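Local coordinates for protein S-adenosylmethionine decarboxylase proenzyme (Aquifex aeolicus, PDB 2III) that probably catalyses the decarboxylation of S-adenosylmethionine to the propylamine donor used in spermidine synthesis, after cutting itself to generate a pyruvoyl group, at residues Lys20-Arg23 with Val24-Arg28. Numbering follows the deposited sequence.
With MG (magnesium ion), chain B.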
loop_
_atom_site.group_PDB
_atom_site.type_symbol
_atom_site.label_atom_id
_atom_site.label_comp_id
_atom_site.label_asym_id
_atom_site.label_seq_id
_atom_site.Cartn_x
_atom_site.Cartn_y
_atom_site.Cartn_z
ATOM N N LYS A 20 -13.148 16.865 -4.863
ATOM C CA LYS A 20 -13.196 15.887 -3.775
ATOM C C LYS A 20 -11.827 15.300 -3.446
ATOM O O LYS A 20 -11.645 14.697 -2.386
ATOM C CB LYS A 20 -14.112 14.718 -4.133
ATOM C CG LYS A 20 -15.599 15.013 -4.247
ATOM C CD LYS A 20 -16.340 13.700 -4.539
ATOM C CE LYS A 20 -17.842 13.879 -4.597
ATOM N NZ LYS A 20 -18.225 14.775 -5.718
ATOM N N ILE A 21 -10.868 15.491 -4.350
ATOM C CA ILE A 21 -9.537 14.913 -4.192
ATOM C C ILE A 21 -8.360 15.827 -4.518
ATOM O O ILE A 21 -7.271 15.337 -4.822
ATOM C CB ILE A 21 -9.406 13.663 -5.101
ATOM C CG1 ILE A 21 -9.718 14.059 -6.548
ATOM C CG2 ILE A 21 -10.366 12.561 -4.638
ATOM C CD1 ILE A 21 -9.623 12.923 -7.575
ATOM N N ASP A 22 -8.547 17.141 -4.445
ATOM C CA ASP A 22 -7.452 18.041 -4.785
ATOM C C ASP A 22 -6.552 18.506 -3.635
ATOM O O ASP A 22 -5.363 18.754 -3.846
ATOM C CB ASP A 22 -7.990 19.256 -5.568
ATOM C CG ASP A 22 -9.006 20.077 -4.779
ATOM O OD1 ASP A 22 -9.381 21.166 -5.259
ATOM O OD2 ASP A 22 -9.434 19.641 -3.689
ATOM N N ARG A 23 -7.092 18.612 -2.426
ATOM C CA ARG A 23 -6.280 19.066 -1.299
ATOM C C ARG A 23 -6.136 17.989 -0.214
ATOM O O ARG A 23 -6.889 17.018 -0.192
ATOM C CB ARG A 23 -6.895 20.333 -0.679
ATOM C CG ARG A 23 -7.235 21.469 -1.662
ATOM C CD ARG A 23 -6.022 21.986 -2.429
ATOM N NE ARG A 23 -5.038 22.641 -1.570
ATOM C CZ ARG A 23 -3.821 23.007 -1.970
ATOM N NH1 ARG A 23 -3.428 22.787 -3.220
ATOM N NH2 ARG A 23 -2.989 23.585 -1.115
ATOM N N VAL A 24 -5.159 18.156 0.677
ATOM C CA VAL A 24 -4.960 17.211 1.769
ATOM C C VAL A 24 -6.193 17.150 2.676
ATOM O O VAL A 24 -6.597 16.075 3.116
ATOM C CB VAL A 24 -3.744 17.592 2.638
ATOM C CG1 VAL A 24 -3.788 16.825 3.966
ATOM C CG2 VAL A 24 -2.448 17.267 1.894
ATOM N N GLU A 25 -6.783 18.309 2.953
ATOM C CA GLU A 25 -7.970 18.386 3.801
ATOM C C GLU A 25 -8.994 17.340 3.382
ATOM O O GLU A 25 -9.579 16.664 4.228
ATOM C CB GLU A 25 -8.616 19.774 3.702
ATOM C CG GLU A 25 -7.734 20.916 4.163
ATOM C CD GLU A 25 -6.394 20.934 3.450
ATOM O OE1 GLU A 25 -6.381 20.901 2.200
ATOM O OE2 GLU A 25 -5.355 20.983 4.143
ATOM N N ASP A 26 -9.210 17.224 2.072
ATOM C CA ASP A 26 -10.174 16.268 1.530
ATOM C C ASP A 26 -9.781 14.815 1.862
ATOM O O ASP A 26 -10.592 14.043 2.372
ATOM C CB ASP A 26 -10.280 16.416 0.003
ATOM C CG ASP A 26 -10.468 17.859 -0.452
ATOM O OD1 ASP A 26 -11.514 18.463 -0.135
ATOM O OD2 ASP A 26 -9.562 18.382 -1.140
ATOM N N ILE A 27 -8.536 14.451 1.562
ATOM C CA ILE A 27 -8.051 13.091 1.806
ATOM C C ILE A 27 -8.112 12.739 3.286
ATOM O O ILE A 27 -8.543 11.640 3.654
ATOM C CB ILE A 27 -6.597 12.914 1.290
ATOM C CG1 ILE A 27 -6.565 13.122 -0.221
ATOM C CG2 ILE A 27 -6.069 11.538 1.638
ATOM C CD1 ILE A 27 -7.566 12.286 -0.965
ATOM N N ARG A 28 -7.688 13.684 4.123
ATOM C CA ARG A 28 -7.689 13.508 5.567
ATOM C C ARG A 28 -9.091 13.241 6.073
ATOM O O ARG A 28 -9.313 12.279 6.803
ATOM C CB ARG A 28 -7.107 14.751 6.246
ATOM C CG ARG A 28 -7.312 14.835 7.754
ATOM C CD ARG A 28 -6.280 15.779 8.367
ATOM N NE ARG A 28 -5.091 15.044 8.797
ATOM C CZ ARG A 28 -3.866 15.554 8.854
ATOM N NH1 ARG A 28 -3.649 16.814 8.496
ATOM N NH2 ARG A 28 -2.858 14.804 9.283
HETATM MG MG MG B . -11.360 20.062 -2.486
HETATM O O HOH W 1 -10.814 20.803 -1.123
#
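D26 turns back from the first turn of helix 24-37 to receive the backbone N-H of R23, the N-cap residue, forming the N3 half of a capping box beside a magnesium ion in this two-layer alpha/beta sandwich. The bond from R23 N to D26 OD2 is 2.8 Å long with an N-H...O angle of 148°, and the N-H comes in almost in line with the CG-OD2 bond. The return bond, D26 N to R23 O, is weak at 3.2 Å and uses the backbone of R23 instead of its side chain. The tight part lies on the side facing the sheet: D26 CB sits 3.2 Å from K20 O, buried I27 packs on I68, T70 and A55, and buried I21 packs on V16 in a loop. Toward solvent the grouping is looser. E25 OE1 lies beside R23 CB, but its carboxylate remains 4.4 Å from R23 NE, too far for a salt bridge, and K20 reaches away to D17. D22 CG stands between its own backbone N and carbonyl carbon (chi1 61°), which swings the carboxylate toward the metal and D26. The two acceptors D22 OD2 and D26 OD2 come within 2.8 Å of each other, a closeness that the nearby cation probably makes tolerable. Shortening D26 to an alanine is likely to strip the R23 N-H of its acceptor and the magnesium of one of its site carboxylates. D26 turns both OD1 and OD2 to the magnesium at 2.8 Å, longer than a normal bond; D19 O binds it directly, as does D22 OD2, at 2.3 Å.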